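PDB 2WSM: hydrogenase expression/formation protein (HypB) from Archaeoglobus fulgidus, which probably acts as a GTPase in hydrogenase maturation, binding nickel and zinc and dimerising in a GTP-dependent manner. Local coordinates for residues T30-I35 and L112-V117; S41-L46 and V134-V139; D144-H149 and A179-I184; R154-I159 and L183-A188. All coordinates share one frame; numbering follows the deposited sequence.

Contact 1 (T30-I35 and L112-V117)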
loop_
_atom_site.group_PDB
_atom_site.type_symbol
_atom_site.label_atom_id
_atom_site.label_comp_id
_atom_site.label_asym_id
_atom_site.label_seq_id
_atom_site.Cartn_x
_atom_site.Cartn_y
_atom_site.Cartn_z
ATOM N N THR A 30 -11.807 24.798 5.022
ATOM C CA THR A 30 -11.664 23.614 5.854
ATOM C C THR A 30 -10.275 23.017 5.670
ATOM O O THR A 30 -9.834 22.819 4.551
ATOM C CB THR A 30 -12.722 22.539 5.485
ATOM O OG1 THR A 30 -14.037 23.067 5.690
ATOM C CG2 THR A 30 -12.550 21.284 6.340
ATOM N N VAL A 31 -9.576 22.746 6.764
ATOM C CA VAL A 31 -8.284 22.071 6.663
ATOM C C VAL A 31 -8.479 20.583 6.923
ATOM O O VAL A 31 -9.035 20.200 7.946
ATOM C CB VAL A 31 -7.248 22.659 7.636
ATOM C CG1 VAL A 31 -5.992 21.787 7.681
ATOM C CG2 VAL A 31 -6.894 24.080 7.229
ATOM N N ALA A 32 -8.044 19.754 5.980
ATOM C CA ALA A 32 -8.238 18.310 6.080
ATOM C C ALA A 32 -6.933 17.558 6.328
ATOM O O ALA A 32 -5.909 17.811 5.679
ATOM C CB ALA A 32 -8.930 17.766 4.833
ATOM N N VAL A 33 -6.992 16.622 7.266
ATOM C CA VAL A 33 -5.841 15.811 7.644
ATOM C C VAL A 33 -6.119 14.340 7.359
ATOM O O VAL A 33 -7.076 13.760 7.885
ATOM C CB VAL A 33 -5.523 15.967 9.138
ATOM C CG1 VAL A 33 -4.255 15.179 9.515
ATOM C CG2 VAL A 33 -5.386 17.438 9.485
ATOM N N ASN A 34 -5.279 13.754 6.516
ATOM C CA ASN A 34 -5.334 12.344 6.199
ATOM C C ASN A 34 -4.513 11.593 7.246
ATOM O O ASN A 34 -3.287 11.679 7.258
ATOM C CB ASN A 34 -4.758 12.133 4.788
ATOM C CG ASN A 34 -4.665 10.676 4.390
ATOM O OD1 ASN A 34 -5.158 9.794 5.084
ATOM N ND2 ASN A 34 -4.032 10.420 3.247
ATOM N N ILE A 35 -5.182 10.875 8.140
ATOM C CA ILE A 35 -4.477 10.208 9.233
ATOM C C ILE A 35 -4.315 8.731 8.973
ATOM O O ILE A 35 -5.274 7.963 9.031
ATOM C CB ILE A 35 -5.152 10.420 10.602
ATOM C CG1 ILE A 35 -5.216 11.912 10.924
ATOM C CG2 ILE A 35 -4.399 9.640 11.701
ATOM C CD1 ILE A 35 -6.168 12.259 12.032
ATOM N N LEU A 112 -11.141 18.944 9.341
ATOM C CA LEU A 112 -11.691 17.644 8.990
ATOM C C LEU A 112 -10.658 16.534 9.182
ATOM O O LEU A 112 -9.683 16.429 8.421
ATOM C CB LEU A 112 -12.163 17.641 7.539
ATOM C CG LEU A 112 -12.744 16.317 7.041
ATOM C CD1 LEU A 112 -13.979 15.939 7.840
ATOM C CD2 LEU A 112 -13.075 16.416 5.568
ATOM N N LEU A 113 -10.875 15.710 10.198
ATOM C CA LEU A 113 -9.967 14.609 10.503
ATOM C C LEU A 113 -10.370 13.340 9.754
ATOM O O LEU A 113 -11.441 12.780 9.984
ATOM C CB LEU A 113 -9.916 14.373 12.012
ATOM C CG LEU A 113 -9.427 15.618 12.762
ATOM C CD1 LEU A 113 -9.546 15.466 14.279
ATOM C CD2 LEU A 113 -8.008 15.969 12.359
ATOM N N ILE A 114 -9.510 12.906 8.840
ATOM C CA ILE A 114 -9.804 11.755 8.001
ATOM C C ILE A 114 -8.960 10.542 8.383
ATOM O O ILE A 114 -7.745 10.492 8.139
ATOM C CB ILE A 114 -9.601 12.070 6.512
ATOM C CG1 ILE A 114 -10.390 13.327 6.120
ATOM C CG2 ILE A 114 -10.014 10.881 5.659
ATOM C CD1 ILE A 114 -10.348 13.645 4.630
ATOM N N GLU A 115 -9.622 9.561 8.978
ATOM C CA GLU A 115 -8.968 8.333 9.387
ATOM C C GLU A 115 -8.924 7.314 8.248
ATOM O O GLU A 115 -9.949 6.766 7.828
ATOM C CB GLU A 115 -9.682 7.750 10.607
ATOM C CG GLU A 115 -9.067 6.465 11.108
ATOM C CD GLU A 115 -9.966 5.752 12.088
ATOM O OE1 GLU A 115 -10.896 5.048 11.634
ATOM O OE2 GLU A 115 -9.746 5.900 13.307
ATOM N N ASN A 116 -7.726 7.064 7.742
ATOM C CA ASN A 116 -7.549 6.100 6.671
ATOM C C ASN A 116 -7.705 4.661 7.173
ATOM O O ASN A 116 -7.750 4.413 8.381
ATOM C CB ASN A 116 -6.182 6.295 6.007
ATOM C CG ASN A 116 -6.228 6.087 4.503
ATOM O OD1 ASN A 116 -6.742 5.083 4.015
ATOM N ND2 ASN A 116 -5.699 7.046 3.763
ATOM N N VAL A 117 -7.779 3.727 6.231
ATOM C CA VAL A 117 -7.823 2.289 6.509
ATOM C C VAL A 117 -6.607 1.841 7.327
ATOM O O VAL A 117 -5.532 2.451 7.248
ATOM C CB VAL A 117 -7.895 1.477 5.173
ATOM C CG1 VAL A 117 -8.087 -0.023 5.425
ATOM C CG2 VAL A 117 -9.027 2.014 4.296
#

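Contact 2 (S41-L46 and V134-V139)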
loop_
_atom_site.group_PDB
_atom_site.type_symbol
_atom_site.label_atom_id
_atom_site.label_comp_id
_atom_site.label_asym_id
_atom_site.label_seq_id
_atom_site.Cartn_x
_atom_site.Cartn_y
_atom_site.Cartn_z
ATOM N N SER A 41 -2.923 1.503 15.854
ATOM C CA SER A 41 -1.933 2.571 15.967
ATOM C C SER A 41 -2.499 3.714 16.802
ATOM O O SER A 41 -1.766 4.610 17.218
ATOM C CB SER A 41 -1.452 3.053 14.588
ATOM O OG SER A 41 -2.531 3.551 13.816
ATOM N N GLY A 42 -3.807 3.659 17.056
ATOM C CA GLY A 42 -4.480 4.592 17.943
ATOM C C GLY A 42 -5.065 5.825 17.269
ATOM O O GLY A 42 -5.147 6.887 17.876
ATOM N N LYS A 43 -5.481 5.685 16.017
ATOM C CA LYS A 43 -5.996 6.816 15.249
ATOM C C LYS A 43 -7.306 7.344 15.822
ATOM O O LYS A 43 -7.516 8.553 15.914
ATOM C CB LYS A 43 -6.199 6.417 13.784
ATOM C CG LYS A 43 -4.936 5.928 13.083
ATOM C CD LYS A 43 -5.231 5.400 11.691
ATOM C CE LYS A 43 -5.955 4.067 11.755
ATOM N NZ LYS A 43 -6.110 3.460 10.418
ATOM N N THR A 44 -8.190 6.428 16.204
ATOM C CA THR A 44 -9.505 6.805 16.709
ATOM C C THR A 44 -9.418 7.562 18.029
ATOM O O THR A 44 -10.076 8.589 18.205
ATOM C CB THR A 44 -10.407 5.568 16.885
ATOM O OG1 THR A 44 -10.590 4.934 15.617
ATOM C CG2 THR A 44 -11.770 5.952 17.451
ATOM N N LEU A 45 -8.613 7.054 18.959
ATOM C CA LEU A 45 -8.473 7.692 20.263
ATOM C C LEU A 45 -7.861 9.078 20.129
ATOM O O LEU A 45 -8.307 10.027 20.780
ATOM C CB LEU A 45 -7.638 6.834 21.216
ATOM C CG LEU A 45 -7.416 7.409 22.621
ATOM C CD1 LEU A 45 -8.741 7.702 23.297
ATOM C CD2 LEU A 45 -6.588 6.465 23.479
ATOM N N LEU A 46 -6.839 9.200 19.286
ATOM C CA LEU A 46 -6.234 10.507 19.047
ATOM C C LEU A 46 -7.271 11.503 18.534
ATOM O O LEU A 46 -7.269 12.671 18.924
ATOM C CB LEU A 46 -5.068 10.413 18.064
ATOM C CG LEU A 46 -4.385 11.749 17.754
ATOM C CD1 LEU A 46 -3.747 12.343 19.008
ATOM C CD2 LEU A 46 -3.352 11.589 16.654
ATOM N N VAL A 134 -0.689 12.630 8.155
ATOM C CA VAL A 134 -0.101 12.146 9.385
ATOM C C VAL A 134 -0.009 10.625 9.315
ATOM O O VAL A 134 -0.928 9.949 8.834
ATOM C CB VAL A 134 -0.900 12.609 10.624
ATOM C CG1 VAL A 134 -0.298 12.038 11.902
ATOM C CG2 VAL A 134 -0.920 14.134 10.692
ATOM N N VAL A 135 1.115 10.095 9.763
ATOM C CA VAL A 135 1.297 8.661 9.818
ATOM C C VAL A 135 1.593 8.281 11.255
ATOM O O VAL A 135 2.568 8.748 11.836
ATOM C CB VAL A 135 2.437 8.165 8.893
ATOM C CG1 VAL A 135 2.525 6.647 8.951
ATOM C CG2 VAL A 135 2.211 8.619 7.472
ATOM N N MET A 136 0.728 7.448 11.821
ATOM C CA MET A 136 0.824 7.033 13.206
ATOM C C MET A 136 1.336 5.609 13.303
ATOM O O MET A 136 0.885 4.732 12.572
ATOM C CB MET A 136 -0.553 7.108 13.870
ATOM C CG MET A 136 -1.111 8.519 13.999
ATOM S SD MET A 136 -2.682 8.563 14.892
ATOM C CE MET A 136 -2.167 8.042 16.524
ATOM N N VAL A 137 2.271 5.378 14.215
ATOM C CA VAL A 137 2.694 4.023 14.522
ATOM C C VAL A 137 2.833 3.833 16.035
ATOM O O VAL A 137 3.313 4.716 16.751
ATOM C CB VAL A 137 4.013 3.657 13.801
ATOM C CG1 VAL A 137 5.190 4.426 14.399
ATOM C CG2 VAL A 137 4.256 2.169 13.872
ATOM N N SER A 138 2.393 2.683 16.518
ATOM C CA SER A 138 2.515 2.357 17.931
ATOM C C SER A 138 3.774 1.516 18.151
ATOM O O SER A 138 4.173 0.760 17.262
ATOM C CB SER A 138 1.260 1.616 18.410
ATOM O OG SER A 138 1.546 0.752 19.496
ATOM N N VAL A 139 4.400 1.655 19.323
ATOM C CA VAL A 139 5.620 0.903 19.629
ATOM C C VAL A 139 5.354 -0.591 19.712
ATOM O O VAL A 139 6.272 -1.393 19.589
ATOM C CB VAL A 139 6.314 1.352 20.947
ATOM C CG1 VAL A 139 6.860 2.768 20.822
ATOM C CG2 VAL A 139 5.378 1.199 22.146
#

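Contact 3 (D144-H149 and A179-I184)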
loop_
_atom_site.group_PDB
_atom_site.type_symbol
_atom_site.label_atom_id
_atom_site.label_comp_id
_atom_site.label_asym_id
_atom_site.label_seq_id
_atom_site.Cartn_x
_atom_site.Cartn_y
_atom_site.Cartn_z
ATOM N N ASP A 144 11.038 -1.928 14.125
ATOM C CA ASP A 144 11.509 -1.981 12.741
ATOM C C ASP A 144 10.385 -1.663 11.742
ATOM O O ASP A 144 10.571 -1.760 10.531
ATOM C CB ASP A 144 12.085 -3.358 12.426
ATOM C CG ASP A 144 11.038 -4.451 12.502
ATOM O OD1 ASP A 144 10.018 -4.260 13.204
ATOM O OD2 ASP A 144 11.234 -5.502 11.861
ATOM N N VAL A 145 9.220 -1.292 12.258
ATOM C CA VAL A 145 8.066 -0.986 11.414
ATOM C C VAL A 145 8.293 0.249 10.532
ATOM O O VAL A 145 7.818 0.303 9.409
ATOM C CB VAL A 145 6.784 -0.812 12.260
ATOM C CG1 VAL A 145 6.957 0.336 13.233
ATOM C CG2 VAL A 145 5.554 -0.604 11.364
ATOM N N VAL A 146 9.028 1.236 11.028
ATOM C CA VAL A 146 9.330 2.393 10.199
ATOM C C VAL A 146 10.232 1.997 9.034
ATOM O O VAL A 146 9.951 2.322 7.883
ATOM C CB VAL A 146 9.984 3.537 10.992
ATOM C CG1 VAL A 146 10.416 4.649 10.042
ATOM C CG2 VAL A 146 9.027 4.074 12.056
ATOM N N GLU A 147 11.308 1.278 9.326
ATOM C CA GLU A 147 12.250 0.926 8.276
ATOM C C GLU A 147 11.673 -0.069 7.267
ATOM O O GLU A 147 12.098 -0.102 6.119
ATOM C CB GLU A 147 13.588 0.448 8.857
ATOM C CG GLU A 147 13.545 -0.847 9.647
ATOM C CD GLU A 147 14.933 -1.274 10.106
ATOM O OE1 GLU A 147 15.045 -1.882 11.189
ATOM O OE2 GLU A 147 15.915 -0.995 9.383
ATOM N N LYS A 148 10.705 -0.870 7.698
ATOM C CA LYS A 148 10.003 -1.785 6.805
ATOM C C LYS A 148 9.045 -1.069 5.846
ATOM O O LYS A 148 8.651 -1.641 4.840
ATOM C CB LYS A 148 9.182 -2.795 7.612
ATOM C CG LYS A 148 9.959 -3.950 8.216
ATOM C CD LYS A 148 9.003 -4.800 9.047
ATOM C CE LYS A 148 9.631 -6.107 9.499
ATOM N NZ LYS A 148 8.716 -6.861 10.410
ATOM N N HIS A 149 8.647 0.162 6.169
ATOM C CA HIS A 149 7.620 0.860 5.379
ATOM C C HIS A 149 8.027 2.268 4.960
ATOM O O HIS A 149 7.393 3.248 5.344
ATOM C CB HIS A 149 6.286 0.892 6.140
ATOM C CG HIS A 149 5.757 -0.467 6.465
ATOM N ND1 HIS A 149 5.932 -1.057 7.696
ATOM C CD2 HIS A 149 5.104 -1.375 5.701
ATOM C CE1 HIS A 149 5.385 -2.261 7.687
ATOM N NE2 HIS A 149 4.879 -2.479 6.486
ATOM N N ALA A 179 14.769 7.751 14.805
ATOM C CA ALA A 179 15.898 7.934 13.892
ATOM C C ALA A 179 15.624 7.384 12.489
ATOM O O ALA A 179 16.007 7.993 11.493
ATOM C CB ALA A 179 17.171 7.302 14.480
ATOM N N ASP A 180 14.969 6.230 12.409
ATOM C CA ASP A 180 14.599 5.663 11.113
ATOM C C ASP A 180 13.599 6.580 10.401
ATOM O O ASP A 180 13.664 6.767 9.192
ATOM C CB ASP A 180 14.015 4.258 11.273
ATOM C CG ASP A 180 15.035 3.253 11.791
ATOM O OD1 ASP A 180 16.240 3.531 11.711
ATOM O OD2 ASP A 180 14.633 2.177 12.279
ATOM N N ALA A 181 12.689 7.165 11.168
ATOM C CA ALA A 181 11.691 8.083 10.629
ATOM C C ALA A 181 12.330 9.325 10.013
ATOM O O ALA A 181 11.950 9.767 8.927
ATOM C CB ALA A 181 10.711 8.484 11.727
ATOM N N LYS A 182 13.306 9.870 10.728
ATOM C CA LYS A 182 14.046 11.058 10.320
ATOM C C LYS A 182 14.959 10.789 9.124
ATOM O O LYS A 182 15.080 11.618 8.218
ATOM C CB LYS A 182 14.869 11.560 11.508
ATOM C CG LYS A 182 15.792 12.721 11.204
ATOM C CD LYS A 182 16.378 13.277 12.500
ATOM C CE LYS A 182 15.280 13.461 13.544
ATOM N NZ LYS A 182 14.089 14.171 12.978
ATOM N N LEU A 183 15.600 9.628 9.115
ATOM C CA LEU A 183 16.417 9.246 7.973
ATOM C C LEU A 183 15.558 9.142 6.711
ATOM O O LEU A 183 15.947 9.617 5.638
ATOM C CB LEU A 183 17.121 7.912 8.228
ATOM C CG LEU A 183 18.127 7.508 7.147
ATOM C CD1 LEU A 183 19.369 8.387 7.237
ATOM C CD2 LEU A 183 18.494 6.025 7.242
ATOM N N ILE A 184 14.400 8.499 6.850
ATOM C CA ILE A 184 13.487 8.291 5.733
ATOM C C ILE A 184 12.785 9.595 5.343
ATOM O O ILE A 184 12.526 9.833 4.172
ATOM C CB ILE A 184 12.419 7.200 6.054
ATOM C CG1 ILE A 184 13.091 5.866 6.391
ATOM C CG2 ILE A 184 11.462 7.009 4.877
ATOM C CD1 ILE A 184 12.168 4.657 6.278
HETATM O O HOH W 1 11.988 1.516 12.397
#

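Contact 4 (R154-I159 and L183-A188)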
loop_
_atom_site.group_PDB
_atom_site.type_symbol
_atom_site.label_atom_id
_atom_site.label_comp_id
_atom_site.label_asym_id
_atom_site.label_seq_id
_atom_site.Cartn_x
_atom_site.Cartn_y
_atom_site.Cartn_z
ATOM N N ARG A 154 7.453 8.250 4.012
ATOM C CA ARG A 154 7.935 9.339 3.175
ATOM C C ARG A 154 6.884 10.410 2.884
ATOM O O ARG A 154 7.236 11.563 2.659
ATOM C CB ARG A 154 8.497 8.805 1.857
ATOM C CG ARG A 154 10.007 8.871 1.747
ATOM C CD ARG A 154 10.490 8.248 0.433
ATOM N NE ARG A 154 10.665 6.802 0.546
ATOM C CZ ARG A 154 10.401 5.933 -0.428
ATOM N NH1 ARG A 154 10.588 4.631 -0.233
ATOM N NH2 ARG A 154 9.935 6.363 -1.597
ATOM N N VAL A 155 5.605 10.038 2.879
ATOM C CA VAL A 155 4.563 10.968 2.447
ATOM C C VAL A 155 4.060 11.828 3.604
ATOM O O VAL A 155 3.318 12.787 3.400
ATOM C CB VAL A 155 3.376 10.243 1.739
ATOM C CG1 VAL A 155 3.888 9.340 0.615
ATOM C CG2 VAL A 155 2.540 9.440 2.734
ATOM N N ALA A 156 4.494 11.491 4.813
ATOM C CA ALA A 156 4.018 12.160 6.015
ATOM C C ALA A 156 4.562 13.582 6.191
ATOM O O ALA A 156 5.716 13.861 5.877
ATOM C CB ALA A 156 4.341 11.324 7.232
ATOM N N ASP A 157 3.707 14.475 6.686
ATOM C CA ASP A 157 4.130 15.797 7.128
ATOM C C ASP A 157 4.454 15.721 8.614
ATOM O O ASP A 157 5.249 16.499 9.136
ATOM C CB ASP A 157 3.013 16.815 6.914
ATOM C CG ASP A 157 2.686 17.014 5.458
ATOM O OD1 ASP A 157 3.579 17.461 4.713
ATOM O OD2 ASP A 157 1.539 16.724 5.055
ATOM N N LEU A 158 3.805 14.780 9.289
ATOM C CA LEU A 158 3.995 14.575 10.711
ATOM C C LEU A 158 3.899 13.081 10.971
ATOM O O LEU A 158 3.015 12.404 10.454
ATOM C CB LEU A 158 2.946 15.347 11.522
ATOM C CG LEU A 158 3.177 15.479 13.033
ATOM C CD1 LEU A 158 2.375 16.645 13.622
ATOM C CD2 LEU A 158 2.839 14.195 13.757
ATOM N N ILE A 159 4.840 12.570 11.748
ATOM C CA ILE A 159 4.879 11.158 12.082
ATOM C C ILE A 159 4.704 11.019 13.587
ATOM O O ILE A 159 5.422 11.659 14.366
ATOM C CB ILE A 159 6.213 10.523 11.655
ATOM C CG1 ILE A 159 6.358 10.566 10.127
ATOM C CG2 ILE A 159 6.325 9.110 12.202
ATOM C CD1 ILE A 159 7.699 10.058 9.596
ATOM N N LEU A 183 15.600 9.628 9.115
ATOM C CA LEU A 183 16.417 9.246 7.973
ATOM C C LEU A 183 15.558 9.142 6.711
ATOM O O LEU A 183 15.947 9.617 5.638
ATOM C CB LEU A 183 17.121 7.912 8.228
ATOM C CG LEU A 183 18.127 7.508 7.147
ATOM C CD1 LEU A 183 19.369 8.387 7.237
ATOM C CD2 LEU A 183 18.494 6.025 7.242
ATOM N N ILE A 184 14.400 8.499 6.850
ATOM C CA ILE A 184 13.487 8.291 5.733
ATOM C C ILE A 184 12.785 9.595 5.343
ATOM O O ILE A 184 12.526 9.833 4.172
ATOM C CB ILE A 184 12.419 7.200 6.054
ATOM C CG1 ILE A 184 13.091 5.866 6.391
ATOM C CG2 ILE A 184 11.462 7.009 4.877
ATOM C CD1 ILE A 184 12.168 4.657 6.278
ATOM N N ASN A 185 12.492 10.446 6.323
ATOM C CA ASN A 185 11.706 11.649 6.059
ATOM C C ASN A 185 12.218 12.831 6.862
ATOM O O ASN A 185 11.680 13.147 7.922
ATOM C CB ASN A 185 10.216 11.400 6.352
ATOM C CG ASN A 185 9.324 12.546 5.898
ATOM O OD1 ASN A 185 9.756 13.695 5.818
ATOM N ND2 ASN A 185 8.064 12.232 5.601
ATOM N N PRO A 186 13.263 13.493 6.348
ATOM C CA PRO A 186 13.982 14.552 7.061
ATOM C C PRO A 186 13.110 15.769 7.359
ATOM O O PRO A 186 13.367 16.469 8.337
ATOM C CB PRO A 186 15.111 14.925 6.088
ATOM C CG PRO A 186 15.250 13.749 5.190
ATOM C CD PRO A 186 13.863 13.210 5.036
ATOM N N ARG A 187 12.087 16.007 6.546
ATOM C CA ARG A 187 11.253 17.199 6.712
ATOM C C ARG A 187 10.110 17.055 7.729
ATOM O O ARG A 187 9.614 18.053 8.253
ATOM C CB ARG A 187 10.717 17.670 5.355
ATOM C CG ARG A 187 11.822 18.128 4.409
ATOM C CD ARG A 187 11.315 18.467 3.012
ATOM N NE ARG A 187 12.369 18.284 2.011
ATOM C CZ ARG A 187 13.390 19.121 1.832
ATOM N NH1 ARG A 187 13.496 20.210 2.583
ATOM N NH2 ARG A 187 14.308 18.870 0.904
ATOM N N ALA A 188 9.700 15.820 8.010
ATOM C CA ALA A 188 8.535 15.579 8.870
ATOM C C ALA A 188 8.776 15.926 10.325
ATOM O O ALA A 188 9.816 15.590 10.879
ATOM C CB ALA A 188 8.086 14.127 8.764
HETATM O O HOH W 2 7.856 15.721 4.784
HETATM O O HOH W 3 6.556 19.092 7.525
#

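Contact 1 (T30-I35 and L112-V117)
I35 and I114 share the shortest of the backbone bonds between the two parallel strands, I35 N to I114 O at 2.6 Å, and I114 CB lies 3.3 Å from V33 O. The bonds V33 N to L112 O, I114 N to V33 O and N116 N to I35 O continue the pairing. N34, with CG anti to its backbone N (chi1 176°), brings OD1 within 3.1 Å of N116 ND2 in a bond tilted 17° from the N34 carbonyl plane. These are neighbouring central strands of a P-loop NTPase sheet. A32, N34, L112 and I114 occupy one face and V33, I35, L113 and E115 the other, where helix 43-54 covers I35 and the E115 carboxylate binds T44 of the presumed Walker A motif. An alanine in place of N116 would probably leave N34 OD1 without this donor, and the V117 and L94 amides without the OD1 that receives them. Packing is looser among the aliphatic side chains, with L113 CD2 4.1 Å from V33 CB and 4.2 Å from I35 CD1. T30 CG2 rests on L112 CB at 3.9 Å, while partly exposed V31 points away from strand 111-118 and its side chain touches helix 201-212.

Contact 2 (S41-L46 and V134-V139)
The flat groups that meet M136 are peptide units: its methyl CE comes to the carbonyl oxygens of two successive units, 3.5 Å from both S41 O and G42 O. M136 O in turn lies 3.5 Å from S41 CB. The thioether reaches the helix start because M136 CG is anti to its own carbonyl carbon and the chain bends at the last torsion (chi3 66°). The M136 and L46 side chains cross at a slant, M136 SD 3.6 Å from L46 CD2, and SD touches the helix backbone at K43 CA, 3.8 Å away. G42 is the N-cap of helix 43-54, and its positive phi (92°) would press a CB against the carbonyl oxygen of S41, which favours glycine. This turn probably belongs to the P-loop (Walker A), the strand-loop-helix element that in this family wraps the nucleotide phosphates. M136, from strand 132-138, packs against the end of the loop and the first turn of the helix. K43 CG passes M136 SD at 3.9 Å, and NZ beyond it is hydrogen-bonded to G37 O and N116 O and forms a salt bridge with D66. S41 CA lies 4.1 Å from S138 CB.

Contact 3 (D144-H149 and A179-I184)
V146 points toward helix 174-184, and its CG1 branch, anti to the backbone N (chi1 174°), does the touching. It lodges against the helix backbone between D180 and A181, 3.6 Å from A181 N, with D180 CB at 3.8 Å. I184, one turn on from D180, also points toward the short helix, its CD1 3.6 Å from V146 O and 4.2 Å from V146 CG1, so the valine is flanked by the aspartate on one turn and the isoleucine on the next. A181 CB adds a looser contact to the same methyl.

The acidic pair is arranged differently. E147 and D180 cross obliquely, their carboxylate planes 37° apart, and D180 OD2 stands 4.0 Å from E147 CB. E147 CG sits between its own backbone N and carbonyl carbon (chi1 65°), and the extended remainder of the chain sets OE1 4.2 Å from D180 OD2. A water joins the segments beside them, accepting from E147 N and donating to D180 OD2 at 2.7 Å.

The contact packs the short, weakly bonded helix 145-148 against helix 174-184, its centre about 18 Å from that of the chain. Two carboxylates so close would be expected to repel, but K176 forms salt bridges with both E147 OE1 and D180 OD2; the lysine probably offsets that repulsion and holds the two groups together.

Contact 4 (R154-I159 and L183-A188)
N185 supplies the polar link to A156: its ND2 donates to A156 O at 2.9 Å, with the acceptor 24° out of the amide plane and the N-H...O angle bent to 140°. CG lies anti to the backbone N (chi1 -171°), which carries the amide across to segment 154-159; ND2 also binds F153 O. The other end of the group is held by a water, which donates to N185 OD1 and to A156 O, both at 3.0 Å. OD1 further receives weak bonds from R187 N and A188 N within the type I turn from N185 to A188. This turn follows helix 174-184 and leads into strand 189-192, completing the beta-alpha-beta crossover from the adjacent parallel strand 158-162. A leucine in place of N185 would probably leave A156 O and F153 O without their amide donor and would remove the OD1 that the turn's amides and the water use. A CA-H...O contact joins A188 CA to D157 O at 3.4 Å, and R154, bent at chi3, offers NH1 to K148 O of the second subunit.

The remaining contacts are apolar. A188 points toward segment 154-159, its CB 4.2 Å from I159 CD1. The R154 side chain crosses that of I184 at about a right angle, R154 CG to I184 CG2 3.9 Å, and the isoleucine methyl lies at the guanidinium's edge.

Overall arrangement
Contacts 1 and 2 interlock at the presumed nucleotide site: E115 OE2 lies 2.6 Å from T44 OG1 and N116 O 2.8 Å from K43 NZ, so strand 111-118 meets the probable P-loop directly. Contacts 1, 2 and 4 all reach the same parallel sheet; contact 2 continues into contact 4 through neighbouring strands, with V135 N 3.1 Å from L158 O. Contact 3 lies further out, its centre about 23 Å from that of contact 1. It shares L183 and I184 with contact 4, about 9 Å away between centres, and also meets contact 2, where V137 packs on V145. Contacts 1, 3 and 4 each reach the second subunit.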